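Local structure of glycosyl transferase family 9 (Veillonella parvula, 3TOV) at residues E5-R10 against A35-H40; L29-K34 against L150-T155; H208-F213 against E237-K242; I186-N191 against L216-V221; E61-D66 against N78-E83. The protein probably transfers a sugar, as a GT-B member of the heptosyltransferase family, from a nucleotide-sugar donor to an acceptor molecule. All blocks are in the same frame, centred on the assembly; numbering follows the deposited sequence.

Interaction 1. Residues E5-R10 against A35-H40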
# COMPACT_ATOMS: atom_id res chain seq x y z
N GLU A 5 -14.06 -17.88 19.13
CA GLU A 5 -15.19 -17.92 18.21
C GLU A 5 -15.44 -16.55 17.57
O GLU A 5 -15.84 -15.60 18.25
CB GLU A 5 -16.45 -18.44 18.89
CG GLU A 5 -17.51 -18.88 17.90
CD GLU A 5 -18.45 -19.91 18.50
OE1 GLU A 5 -18.21 -20.35 19.64
OE2 GLU A 5 -19.44 -20.28 17.82
N LEU A 6 -15.19 -16.48 16.27
CA LEU A 6 -15.29 -15.23 15.52
C LEU A 6 -16.61 -15.10 14.77
O LEU A 6 -17.19 -14.02 14.72
CB LEU A 6 -14.12 -15.12 14.54
CG LEU A 6 -12.71 -15.18 15.13
CD1 LEU A 6 -11.66 -15.33 14.03
CD2 LEU A 6 -12.43 -13.95 15.99
N ASP A 7 -17.08 -16.20 14.19
CA ASP A 7 -18.31 -16.15 13.38
C ASP A 7 -19.52 -15.75 14.22
O ASP A 7 -19.60 -16.05 15.41
CB ASP A 7 -18.55 -17.50 12.68
CG ASP A 7 -19.51 -17.38 11.51
OD1 ASP A 7 -19.81 -16.25 11.09
OD2 ASP A 7 -19.95 -18.43 10.99
N TYR A 8 -20.46 -15.03 13.60
CA TYR A 8 -21.69 -14.61 14.27
C TYR A 8 -21.48 -13.53 15.34
O TYR A 8 -22.25 -13.44 16.30
CB TYR A 8 -22.44 -15.82 14.85
CG TYR A 8 -23.22 -16.58 13.81
CD1 TYR A 8 -24.31 -16.00 13.17
CD2 TYR A 8 -22.87 -17.87 13.44
CE1 TYR A 8 -25.04 -16.69 12.20
CE2 TYR A 8 -23.59 -18.57 12.47
CZ TYR A 8 -24.68 -17.97 11.85
OH TYR A 8 -25.40 -18.65 10.88
N LYS A 9 -20.46 -12.70 15.17
CA LYS A 9 -20.14 -11.68 16.17
C LYS A 9 -20.01 -10.28 15.55
O LYS A 9 -19.74 -10.13 14.37
CB LYS A 9 -18.83 -12.04 16.90
CG LYS A 9 -18.74 -13.46 17.44
CD LYS A 9 -19.88 -13.76 18.38
CE LYS A 9 -19.44 -14.68 19.50
NZ LYS A 9 -18.28 -14.08 20.24
N ARG A 10 -20.22 -9.25 16.37
CA ARG A 10 -19.93 -7.89 15.96
C ARG A 10 -18.50 -7.57 16.33
O ARG A 10 -18.13 -7.67 17.50
CB ARG A 10 -20.85 -6.88 16.64
CG ARG A 10 -22.29 -6.96 16.19
CD ARG A 10 -23.10 -5.77 16.66
NE ARG A 10 -23.63 -5.02 15.52
CZ ARG A 10 -23.17 -3.84 15.13
NH1 ARG A 10 -22.17 -3.26 15.79
NH2 ARG A 10 -23.72 -3.24 14.08
N ALA A 35 -13.39 -16.63 7.96
CA ALA A 35 -13.64 -17.30 9.23
C ALA A 35 -14.80 -16.67 9.98
O ALA A 35 -15.19 -17.15 11.05
CB ALA A 35 -12.38 -17.26 10.09
N ALA A 36 -15.36 -15.60 9.44
CA ALA A 36 -16.45 -14.89 10.10
C ALA A 36 -17.55 -14.50 9.13
O ALA A 36 -18.05 -13.37 9.17
CB ALA A 36 -15.92 -13.66 10.80
N PRO A 37 -17.95 -15.45 8.27
CA PRO A 37 -18.86 -15.19 7.15
C PRO A 37 -20.09 -14.40 7.57
O PRO A 37 -20.60 -13.60 6.79
CB PRO A 37 -19.29 -16.60 6.72
CG PRO A 37 -18.16 -17.45 7.12
CD PRO A 37 -17.67 -16.89 8.41
N HIS A 38 -20.54 -14.61 8.80
CA HIS A 38 -21.79 -14.02 9.24
C HIS A 38 -21.55 -12.84 10.17
O HIS A 38 -22.41 -11.98 10.32
CB HIS A 38 -22.64 -15.07 9.95
CG HIS A 38 -22.82 -16.33 9.16
ND1 HIS A 38 -22.35 -17.55 9.60
CD2 HIS A 38 -23.40 -16.55 7.96
CE1 HIS A 38 -22.65 -18.47 8.71
NE2 HIS A 38 -23.28 -17.90 7.70
N SER A 39 -20.38 -12.82 10.79
CA SER A 39 -20.03 -11.75 11.71
C SER A 39 -20.28 -10.38 11.09
O SER A 39 -20.15 -10.20 9.89
CB SER A 39 -18.56 -11.87 12.11
OG SER A 39 -18.24 -13.20 12.46
N HIS A 40 -20.65 -9.43 11.93
CA HIS A 40 -20.70 -8.05 11.50
C HIS A 40 -19.36 -7.38 11.79
O HIS A 40 -18.91 -7.32 12.94
CB HIS A 40 -21.83 -7.28 12.18
CG HIS A 40 -21.83 -5.82 11.84
ND1 HIS A 40 -20.97 -4.92 12.43
CD2 HIS A 40 -22.58 -5.11 10.96
CE1 HIS A 40 -21.18 -3.72 11.92
NE2 HIS A 40 -22.16 -3.81 11.04
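Asp7 leads this contact. Its CB rests near the carbonyl of Ala35, 3.8 Å from Ala35 O. Asp7 CG stands anti to the backbone N (chi1 -161°) and lies 3.6 Å from Pro37 CD, close to His38 ND1. OD1 takes the backbone N-H of His38 on its syn lone pair, His38 N to Asp7 OD1 2.9 Å. OD2, also through its syn lone pair, accepts from the ring, His38 ND1 to Asp7 OD2 2.9 Å; this bond is bent (135° at the hydrogen) and tilted from the ring plane. An alanine at Asp7 would probably leave the His38 ring and the loop at Pro37 less firmly placed, since both bonds go. The Tyr8 ring lies over the His38 ring in an offset stack, centroids 4.3 Å apart. The Arg10 guanidinium lies flat on the His40 ring, planes at 17°. Here strands 10-14 and 40-46 start side by side and parallel. Asp91 and Ile92 bond to the Arg10 backbone, and Lys87 of helix 70-87 touches Arg10 and His40.

Interaction 2. Residues L29-K34 against L150-T155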
# COMPACT_ATOMS: atom_id res chain seq x y z
N LEU A 29 -8.08 -8.86 6.11
CA LEU A 29 -9.51 -8.60 6.14
C LEU A 29 -10.32 -9.59 5.32
O LEU A 29 -11.53 -9.73 5.52
CB LEU A 29 -9.80 -7.21 5.62
CG LEU A 29 -9.77 -6.14 6.68
CD1 LEU A 29 -9.99 -4.82 6.01
CD2 LEU A 29 -10.87 -6.45 7.66
N GLU A 30 -9.65 -10.21 4.35
CA GLU A 30 -10.29 -11.25 3.55
C GLU A 30 -10.32 -12.51 4.39
O GLU A 30 -11.34 -13.20 4.46
CB GLU A 30 -9.52 -11.50 2.27
CG GLU A 30 -9.98 -12.75 1.53
CD GLU A 30 -9.07 -13.11 0.35
OE1 GLU A 30 -7.93 -12.60 0.29
OE2 GLU A 30 -9.51 -13.91 -0.51
N VAL A 31 -9.19 -12.80 5.02
CA VAL A 31 -9.05 -13.98 5.87
C VAL A 31 -10.04 -13.92 7.03
O VAL A 31 -10.65 -14.93 7.39
CB VAL A 31 -7.61 -14.11 6.39
CG1 VAL A 31 -7.53 -15.14 7.48
CG2 VAL A 31 -6.71 -14.49 5.26
N LEU A 32 -10.19 -12.73 7.60
CA LEU A 32 -11.13 -12.55 8.68
C LEU A 32 -12.50 -12.94 8.20
O LEU A 32 -13.12 -13.83 8.74
CB LEU A 32 -11.17 -11.10 9.12
CG LEU A 32 -12.27 -10.87 10.16
CD1 LEU A 32 -11.98 -11.72 11.40
CD2 LEU A 32 -12.41 -9.40 10.53
N ARG A 33 -12.97 -12.26 7.16
CA ARG A 33 -14.31 -12.49 6.65
C ARG A 33 -14.56 -13.96 6.23
O ARG A 33 -15.70 -14.42 6.16
CB ARG A 33 -14.61 -11.50 5.50
CG ARG A 33 -15.85 -11.81 4.67
CD ARG A 33 -17.12 -11.75 5.48
NE ARG A 33 -17.50 -10.38 5.78
CZ ARG A 33 -18.21 -10.03 6.84
NH1 ARG A 33 -18.51 -8.75 7.04
NH2 ARG A 33 -18.61 -10.95 7.71
N LYS A 34 -13.48 -14.70 5.99
CA LYS A 34 -13.62 -16.11 5.62
C LYS A 34 -14.03 -16.93 6.83
O LYS A 34 -14.90 -17.81 6.74
CB LYS A 34 -12.30 -16.65 5.07
CG LYS A 34 -12.44 -17.44 3.79
CD LYS A 34 -11.19 -18.24 3.49
CE LYS A 34 -10.05 -17.37 2.98
NZ LYS A 34 -8.94 -18.26 2.54
N LEU A 150 -5.19 -16.50 17.06
CA LEU A 150 -6.56 -16.71 17.51
C LEU A 150 -7.15 -18.05 17.06
O LEU A 150 -8.29 -18.39 17.40
CB LEU A 150 -7.46 -15.56 17.06
CG LEU A 150 -7.12 -14.21 17.68
CD1 LEU A 150 -8.20 -13.23 17.33
CD2 LEU A 150 -6.98 -14.33 19.17
N GLY A 151 -6.39 -18.81 16.28
CA GLY A 151 -6.82 -20.15 15.91
C GLY A 151 -7.30 -20.30 14.48
O GLY A 151 -7.83 -21.34 14.09
N VAL A 152 -7.13 -19.27 13.67
CA VAL A 152 -7.49 -19.39 12.27
C VAL A 152 -6.53 -20.35 11.55
O VAL A 152 -5.38 -20.53 11.96
CB VAL A 152 -7.57 -18.02 11.59
CG1 VAL A 152 -7.39 -18.15 10.08
CG2 VAL A 152 -8.90 -17.37 11.92
N THR A 153 -7.01 -20.96 10.47
CA THR A 153 -6.28 -22.04 9.82
C THR A 153 -6.21 -21.80 8.32
O THR A 153 -5.15 -21.90 7.71
CB THR A 153 -6.99 -23.36 10.08
OG1 THR A 153 -7.07 -23.58 11.49
CG2 THR A 153 -6.28 -24.54 9.41
N ASP A 154 -7.37 -21.50 7.74
CA ASP A 154 -7.46 -21.15 6.34
C ASP A 154 -6.99 -19.69 6.14
O ASP A 154 -7.69 -18.73 6.50
CB ASP A 154 -8.91 -21.33 5.89
CG ASP A 154 -9.08 -21.17 4.40
OD1 ASP A 154 -8.31 -20.40 3.77
OD2 ASP A 154 -10.01 -21.82 3.86
N THR A 155 -5.79 -19.52 5.59
CA THR A 155 -5.22 -18.18 5.49
C THR A 155 -4.97 -17.79 4.03
O THR A 155 -4.57 -16.66 3.74
CB THR A 155 -3.93 -18.04 6.34
OG1 THR A 155 -2.92 -18.93 5.85
CG2 THR A 155 -4.20 -18.37 7.79
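Lys34 NZ is gripped by two bonds. One is a salt bridge to Asp154, Lys34 NZ to Asp154 OD1 2.5 Å. The other goes to the carbonyl oxygen of Ser156. Asp154 OD1 is also held twice, as it bonds Ser156 OG as well. The lysine chain runs out extended at chi2 and bends at chi3 (-75°). It crosses the aspartate at about a right angle. The ammonium meets OD1 from above the carboxylate plane, 46° out of it. CD of Lys34 lies 3.6 Å from Asp154 OD1, so the aliphatic part takes part in the contact too. An alanine at Lys34 would remove the ammonium and probably loosen the loop at Asp154 from the helix. Beside the ion pair, Val31 supplies the apolar part. Val31 CG1 lies near Asp154 O and is 4.0 Å from Val152 CG1. Its CG2 packs against a backbone carbonyl, Val31 CG2 to Thr155 O 3.4 Å. Val31 also touches Leu147 of helix 139-149, and Gly151 follows that helix in a Schellman motif. The contact thus ties helix 26-35 to a surface loop by a charged pair next to a small apolar patch, and solvent is likely to weaken the ionic part.

Interaction 3. Residues H208-F213 against E237-K242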
# COMPACT_ATOMS: atom_id res chain seq x y z
N HIS A 208 15.46 9.26 -19.07
CA HIS A 208 15.99 8.37 -20.11
C HIS A 208 15.14 7.12 -20.31
O HIS A 208 14.82 6.74 -21.45
CB HIS A 208 17.41 7.95 -19.78
CG HIS A 208 18.43 9.04 -19.95
ND1 HIS A 208 19.01 9.68 -18.88
CD2 HIS A 208 18.98 9.57 -21.06
CE1 HIS A 208 19.88 10.58 -19.33
NE2 HIS A 208 19.87 10.53 -20.65
N VAL A 209 14.77 6.49 -19.20
CA VAL A 209 13.93 5.29 -19.21
C VAL A 209 12.57 5.52 -19.87
O VAL A 209 12.20 4.84 -20.82
CB VAL A 209 13.73 4.74 -17.79
CG1 VAL A 209 12.62 3.68 -17.77
CG2 VAL A 209 15.05 4.18 -17.23
N ALA A 210 11.82 6.49 -19.34
CA ALA A 210 10.51 6.83 -19.90
C ALA A 210 10.59 7.11 -21.41
O ALA A 210 9.80 6.57 -22.18
CB ALA A 210 9.93 8.02 -19.16
N ASP A 211 11.56 7.95 -21.80
CA ASP A 211 11.89 8.25 -23.19
C ASP A 211 12.16 6.99 -24.01
O ASP A 211 11.67 6.87 -25.14
CB ASP A 211 13.13 9.14 -23.26
CG ASP A 211 12.80 10.62 -23.36
OD1 ASP A 211 11.65 10.96 -23.75
OD2 ASP A 211 13.70 11.44 -23.07
N TYR A 212 12.97 6.08 -23.45
CA TYR A 212 13.20 4.76 -24.04
C TYR A 212 11.90 4.13 -24.55
O TYR A 212 11.78 3.83 -25.73
CB TYR A 212 13.86 3.79 -23.05
CG TYR A 212 14.06 2.42 -23.66
CD1 TYR A 212 15.15 2.18 -24.47
CD2 TYR A 212 13.14 1.40 -23.46
CE1 TYR A 212 15.34 0.95 -25.06
CE2 TYR A 212 13.31 0.16 -24.05
CZ TYR A 212 14.43 -0.06 -24.85
OH TYR A 212 14.65 -1.28 -25.46
N PHE A 213 10.94 3.94 -23.65
CA PHE A 213 9.66 3.35 -24.03
C PHE A 213 8.83 4.21 -24.98
O PHE A 213 8.42 3.76 -26.04
CB PHE A 213 8.85 2.95 -22.79
CG PHE A 213 9.42 1.78 -22.07
CD1 PHE A 213 9.23 0.49 -22.55
CD2 PHE A 213 10.19 1.96 -20.94
CE1 PHE A 213 9.78 -0.60 -21.90
CE2 PHE A 213 10.74 0.87 -20.28
CZ PHE A 213 10.54 -0.41 -20.76
N GLU A 237 11.00 17.62 -17.64
CA GLU A 237 11.67 18.75 -18.26
C GLU A 237 12.60 18.31 -19.38
O GLU A 237 12.67 18.95 -20.43
CB GLU A 237 12.46 19.52 -17.20
CG GLU A 237 13.25 20.70 -17.72
CD GLU A 237 13.95 21.48 -16.60
OE1 GLU A 237 14.74 22.40 -16.91
OE2 GLU A 237 13.69 21.18 -15.41
N GLN A 238 13.31 17.20 -19.16
CA GLN A 238 14.36 16.74 -20.08
C GLN A 238 13.98 15.53 -20.92
O GLN A 238 14.84 14.88 -21.51
CB GLN A 238 15.65 16.45 -19.31
CG GLN A 238 15.50 15.42 -18.22
CD GLN A 238 16.79 15.22 -17.45
OE1 GLN A 238 17.85 15.01 -18.04
NE2 GLN A 238 16.71 15.30 -16.12
N MSE A 239 12.70 15.21 -20.98
CA MSE A 239 12.25 14.15 -21.86
C MSE A 239 11.94 14.69 -23.27
O MSE A 239 11.31 15.73 -23.43
CB MSE A 239 11.02 13.47 -21.28
CG MSE A 239 11.28 12.76 -19.98
SE MSE A 239 9.61 12.02 -19.31
CE MSE A 239 8.92 11.26 -20.97
N GLU A 240 12.39 13.95 -24.28
CA GLU A 240 12.12 14.31 -25.66
C GLU A 240 10.79 13.74 -26.15
O GLU A 240 10.37 14.01 -27.27
CB GLU A 240 13.26 13.81 -26.57
CG GLU A 240 14.66 14.03 -26.01
CD GLU A 240 15.69 13.11 -26.65
OE1 GLU A 240 15.62 12.92 -27.89
OE2 GLU A 240 16.56 12.57 -25.92
N THR A 241 10.13 12.95 -25.30
CA THR A 241 8.80 12.41 -25.62
C THR A 241 7.77 13.00 -24.67
O THR A 241 8.13 13.59 -23.65
CB THR A 241 8.74 10.85 -25.54
OG1 THR A 241 8.96 10.40 -24.19
CG2 THR A 241 9.75 10.21 -26.51
N LYS A 242 6.49 12.83 -24.98
CA LYS A 242 5.44 13.48 -24.21
C LYS A 242 4.88 12.53 -23.18
O LYS A 242 4.18 11.57 -23.52
CB LYS A 242 4.32 14.02 -25.11
CG LYS A 242 3.25 14.86 -24.40
CD LYS A 242 1.85 14.27 -24.62
CE LYS A 242 0.77 15.07 -23.89
NZ LYS A 242 -0.54 14.35 -23.81
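Asp211 has a chi1 of -95°, off the staggered position, and this swings its carboxylate from the side of helix 203-216 onto the loop. Thr241 has OG1 between its backbone N and carbonyl carbon (chi1 65°), so the hydroxyl turns back to the same carboxylate. Three bonds result. Asp211 OD1 accepts two of them. The backbone amide comes to its syn lone pair, Thr241 N to Asp211 OD1 2.9 Å. The hydroxyl comes to its anti lone pair, Thr241 OG1 to Asp211 OD1 2.8 Å. Asp211 OD2 takes the preceding amide on its syn side, Glu240 N to Asp211 OD2 3.1 Å, and this bond is fairly straight (161° at the hydrogen). One aspartate therefore holds two successive N-H groups and would hold the loop at Glu240-Thr241 in place. Glu240 brings a like charge close, Asp211 OD2 to Glu240 OE2 4.2 Å. The three donors would probably offset part of that repulsion. Met239, present as selenomethionine, supplies the apolar half. Its chain bends at chi3 and lays the methyl on the helix, Met239 CE to Ala210 CB 3.8 Å. Ala207 on the same helix is touched as well. The loop joins helix 229-237 to edge strand 244-245. This is a helix-to-loop connection at the margin of a Rossmann-like alpha/beta domain, in keeping with the GT-B fold of the family.

Interaction 4. Residues I186-N191 against L216-V221; sequences ILIGFN and LGYKTV
Val221 has the most surface buried here. Its CG2 points into the fork of Leu187, with Leu187 CD1 and Leu187 CD2 each 3.3 Å from Val221 CG2. Leu187 reaches it with CG anti to the backbone N (chi1 -175°), and the two side chains cross at about a right angle. CD1 of Leu187 also lies near CB and the carbonyl of Lys219. Gly189 sits beside this pair; a CB there would come about 3.6 Å from Val221 CG2. Tyr176 of helix 166-178 touches both Leu187 and Val221. The backbones run parallel, joined by hydrogen bonds of which Val221 N to Ile188 O is weak. A short bond near the middle, Ile188 N to Lys219 O, 2.8 Å, comes nearly along the C=O axis. Phe190 N to Val221 O, 2.9 Å, closes the far end. Strand 187-191, helix 203-216 and strand 219-222 form a beta-alpha-beta unit within a parallel Rossmann-like sheet. Phe190 turns its ring edge to the Val221 carbonyl and packs on Phe206, Val209 and Ala210 of that helix. Ile186 is the third main residue. Its CG2 is anti to the backbone N and meets the edge of the Tyr218 ring, Ile186 CG2 to Tyr218 CD1 3.2 Å. Ile188 CG2 comes to the same carbon obliquely, Ile188 CG2 to Tyr218 CD1 3.6 Å. The Tyr218 ring makes an edge-to-face pair with Phe213.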
# COMPACT_ATOMS: atom_id res chain seq x y z
N ILE A 186 -0.32 0.59 -24.77
CA ILE A 186 0.37 -0.01 -23.63
C ILE A 186 0.95 1.09 -22.75
O ILE A 186 1.96 1.71 -23.07
CB ILE A 186 1.49 -1.02 -24.05
CG1 ILE A 186 0.89 -2.40 -24.33
CG2 ILE A 186 2.53 -1.16 -22.94
CD1 ILE A 186 0.03 -2.47 -25.55
N LEU A 187 0.29 1.33 -21.63
CA LEU A 187 0.69 2.37 -20.71
C LEU A 187 1.66 1.84 -19.66
O LEU A 187 1.37 0.89 -18.95
CB LEU A 187 -0.54 2.90 -20.00
CG LEU A 187 -0.27 4.08 -19.09
CD1 LEU A 187 0.36 5.21 -19.92
CD2 LEU A 187 -1.55 4.52 -18.41
N ILE A 188 2.83 2.47 -19.57
CA ILE A 188 3.74 2.17 -18.47
C ILE A 188 3.90 3.41 -17.58
O ILE A 188 4.27 4.48 -18.06
CB ILE A 188 5.13 1.55 -18.91
CG1 ILE A 188 6.29 2.33 -18.33
CG2 ILE A 188 5.27 1.39 -20.44
CD1 ILE A 188 6.45 2.09 -16.86
N GLY A 189 3.61 3.26 -16.30
CA GLY A 189 3.58 4.39 -15.38
C GLY A 189 4.70 4.41 -14.37
O GLY A 189 5.25 3.38 -14.02
N PHE A 190 5.02 5.61 -13.90
CA PHE A 190 6.09 5.84 -12.94
C PHE A 190 5.58 6.55 -11.70
O PHE A 190 4.87 7.55 -11.78
CB PHE A 190 7.15 6.74 -13.56
CG PHE A 190 7.72 6.22 -14.83
CD1 PHE A 190 8.99 5.66 -14.84
CD2 PHE A 190 6.99 6.28 -16.01
CE1 PHE A 190 9.52 5.17 -16.02
CE2 PHE A 190 7.52 5.78 -17.18
CZ PHE A 190 8.79 5.24 -17.19
N ASN A 191 5.96 6.02 -10.55
CA ASN A 191 5.77 6.70 -9.29
C ASN A 191 7.15 6.83 -8.68
O ASN A 191 7.66 5.90 -8.06
CB ASN A 191 4.81 5.90 -8.39
CG ASN A 191 4.90 6.29 -6.92
OD1 ASN A 191 4.89 7.47 -6.56
ND2 ASN A 191 5.01 5.28 -6.06
N LEU A 216 9.69 3.96 -28.19
CA LEU A 216 9.34 2.62 -28.70
C LEU A 216 7.85 2.41 -29.05
O LEU A 216 7.50 1.47 -29.75
CB LEU A 216 9.85 1.51 -27.74
CG LEU A 216 11.30 1.01 -27.84
CD1 LEU A 216 11.51 0.19 -29.11
CD2 LEU A 216 12.34 2.14 -27.80
N GLY A 217 6.97 3.28 -28.58
CA GLY A 217 5.56 3.16 -28.92
C GLY A 217 4.70 3.13 -27.68
O GLY A 217 3.47 3.10 -27.76
N TYR A 218 5.34 3.13 -26.53
CA TYR A 218 4.62 3.07 -25.28
C TYR A 218 4.14 4.47 -24.88
O TYR A 218 4.68 5.48 -25.35
CB TYR A 218 5.51 2.50 -24.17
CG TYR A 218 6.02 1.09 -24.39
CD1 TYR A 218 5.39 0.00 -23.80
CD2 TYR A 218 7.15 0.86 -25.15
CE1 TYR A 218 5.87 -1.29 -23.99
CE2 TYR A 218 7.64 -0.42 -25.35
CZ TYR A 218 7.00 -1.49 -24.76
OH TYR A 218 7.50 -2.76 -24.96
N LYS A 219 3.12 4.51 -24.02
CA LYS A 219 2.70 5.75 -23.36
C LYS A 219 3.10 5.70 -21.88
O LYS A 219 3.15 4.62 -21.27
CB LYS A 219 1.20 5.98 -23.51
CG LYS A 219 0.67 5.85 -24.93
CD LYS A 219 0.81 7.13 -25.75
CE LYS A 219 -0.07 7.07 -27.00
NZ LYS A 219 -0.44 8.40 -27.56
N THR A 220 3.38 6.86 -21.30
CA THR A 220 3.99 6.95 -19.99
C THR A 220 3.33 7.99 -19.08
O THR A 220 3.24 9.16 -19.44
CB THR A 220 5.49 7.30 -20.13
OG1 THR A 220 5.64 8.65 -20.58
CG2 THR A 220 6.17 6.37 -21.13
N VAL A 221 2.86 7.56 -17.90
CA VAL A 221 2.26 8.47 -16.92
C VAL A 221 3.19 8.71 -15.76
O VAL A 221 4.06 7.90 -15.48
CB VAL A 221 0.99 7.87 -16.28
CG1 VAL A 221 -0.15 8.88 -16.28
CG2 VAL A 221 0.60 6.58 -16.96

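Interaction 5. Residues E61-D66 against N78-E83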
# COMPACT_ATOMS: atom_id res chain seq x y z
N GLU A 61 -19.05 -1.90 7.68
CA GLU A 61 -19.14 -0.57 8.24
C GLU A 61 -17.74 -0.02 8.45
O GLU A 61 -16.91 -0.64 9.11
CB GLU A 61 -19.88 -0.61 9.58
CG GLU A 61 -20.72 0.63 9.87
CD GLU A 61 -22.21 0.41 9.63
OE1 GLU A 61 -22.76 1.00 8.67
OE2 GLU A 61 -22.84 -0.35 10.40
N LEU A 62 -17.51 1.16 7.87
CA LEU A 62 -16.23 1.85 7.93
C LEU A 62 -16.42 3.22 8.58
O LEU A 62 -17.25 4.02 8.14
CB LEU A 62 -15.69 2.02 6.51
CG LEU A 62 -14.50 2.94 6.25
CD1 LEU A 62 -13.35 2.49 7.07
CD2 LEU A 62 -14.15 2.91 4.79
N ILE A 63 -15.65 3.48 9.64
CA ILE A 63 -15.77 4.74 10.38
C ILE A 63 -14.40 5.41 10.50
O ILE A 63 -13.43 4.76 10.92
CB ILE A 63 -16.42 4.54 11.78
CG1 ILE A 63 -15.41 4.77 12.90
CG2 ILE A 63 -17.07 3.16 11.93
CD1 ILE A 63 -16.02 4.58 14.26
N VAL A 64 -14.31 6.68 10.11
CA VAL A 64 -13.01 7.35 9.99
C VAL A 64 -12.72 8.29 11.16
O VAL A 64 -13.60 8.53 11.97
CB VAL A 64 -12.92 8.12 8.66
CG1 VAL A 64 -13.91 7.54 7.68
CG2 VAL A 64 -13.19 9.60 8.88
N VAL A 65 -11.49 8.78 11.27
CA VAL A 65 -11.16 9.77 12.31
C VAL A 65 -10.20 10.85 11.81
O VAL A 65 -9.39 10.59 10.92
CB VAL A 65 -10.52 9.12 13.57
CG1 VAL A 65 -10.97 7.69 13.73
CG2 VAL A 65 -9.01 9.21 13.50
N ASP A 66 -10.27 12.06 12.38
CA ASP A 66 -9.31 13.11 12.06
C ASP A 66 -8.26 13.28 13.15
O ASP A 66 -8.31 12.60 14.17
CB ASP A 66 -10.01 14.46 11.84
CG ASP A 66 -11.16 14.36 10.87
OD1 ASP A 66 -11.97 13.41 11.02
OD2 ASP A 66 -11.25 15.22 9.97
N ASN A 78 -12.80 9.30 21.82
CA ASN A 78 -13.92 9.12 22.73
C ASN A 78 -15.20 9.20 21.92
O ASN A 78 -16.19 8.54 22.22
CB ASN A 78 -13.90 10.22 23.78
CG ASN A 78 -12.66 10.17 24.63
OD1 ASN A 78 -12.17 9.09 24.95
ND2 ASN A 78 -12.14 11.34 24.99
N GLU A 79 -15.15 10.01 20.87
CA GLU A 79 -16.28 10.20 19.98
C GLU A 79 -16.57 8.91 19.24
O GLU A 79 -17.64 8.33 19.41
CB GLU A 79 -15.99 11.33 18.99
CG GLU A 79 -17.23 12.05 18.47
CD GLU A 79 -17.95 11.26 17.37
OE1 GLU A 79 -17.29 10.45 16.70
OE2 GLU A 79 -19.17 11.47 17.19
N VAL A 80 -15.61 8.47 18.44
CA VAL A 80 -15.72 7.22 17.68
C VAL A 80 -16.22 6.03 18.50
O VAL A 80 -17.09 5.28 18.06
CB VAL A 80 -14.35 6.85 17.05
CG1 VAL A 80 -14.15 5.33 17.04
CG2 VAL A 80 -14.22 7.47 15.66
N ALA A 81 -15.65 5.86 19.69
CA ALA A 81 -16.11 4.82 20.59
C ALA A 81 -17.62 4.98 20.86
O ALA A 81 -18.40 4.07 20.60
CB ALA A 81 -15.31 4.86 21.89
N ARG A 82 -18.03 6.15 21.36
CA ARG A 82 -19.45 6.47 21.48
C ARG A 82 -20.22 6.10 20.21
O ARG A 82 -21.21 5.37 20.27
CB ARG A 82 -19.63 7.96 21.77
CG ARG A 82 -20.70 8.28 22.81
CD ARG A 82 -20.20 9.37 23.75
NE ARG A 82 -19.01 10.04 23.22
CZ ARG A 82 -18.58 11.24 23.60
NH1 ARG A 82 -19.25 11.93 24.52
NH2 ARG A 82 -17.49 11.77 23.06
N GLU A 83 -19.76 6.61 19.07
CA GLU A 83 -20.37 6.34 17.77
C GLU A 83 -20.52 4.84 17.50
O GLU A 83 -21.57 4.38 17.06
CB GLU A 83 -19.56 6.99 16.65
CG GLU A 83 -20.21 6.95 15.27
CD GLU A 83 -19.28 7.46 14.15
OE1 GLU A 83 -19.62 7.26 12.96
OE2 GLU A 83 -18.22 8.05 14.46
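Apolar contacts carry this pairing, and Val80 receives most of them. Ile63 is extended at chi2 (180°), so CD1 reaches the helix. It touches both branches of the valine, Ile63 CD1 to Val80 CG1 3.4 Å and Ile63 CD1 to Val80 CG2 3.7 Å. The two side chains cross obliquely. Val65 meets the same CG2 at about a right angle, Val65 CG1 to Val80 CG2 3.8 Å. One backbone group joins in, with Val64 O 3.9 Å from Val80 CG2. The polar share is slight. Glu83 extends beside Ile63 and only brushes its methyl, Glu83 OE2 to Ile63 CD1 4.1 Å. Ile63 and Val80 are buried, while Glu83 is exposed. Strand 61-65 and helix segment 78-83 run nearly antiparallel (163°), with axes 9.6 Å apart. This suits a helix that follows its strand and turns back over the sheet. Strand 61-65 is an outermost strand, paired with 40-46. Helix 70-87 adds Ile84 against Ile63, and helix 100-109 touches Val80 through Leu105.

The contacts fall into two groups on opposite sides of the chain's centre. Interactions 1, 2 and 5 lie in the half of the chain built on the sheet of strands 10-14, 40-46 and 61-65, and interactions 3 and 4 in the half built on the other parallel sheet. Interactions 4 and 5 are buried and mainly apolar, although interaction 4 adds backbone hydrogen bonds. Interaction 2 is at the surface, and 1 and 3 are partly buried. These three depend more on carboxylates, which meet a histidine, a lysine or backbone amides. Interactions 1 and 2 touch where Arg33 reaches the Ser39 carbonyl. The helix of interaction 3 links the two strands of interaction 4 in the chain. Interactions 1 and 5 touch at His40 and Glu61.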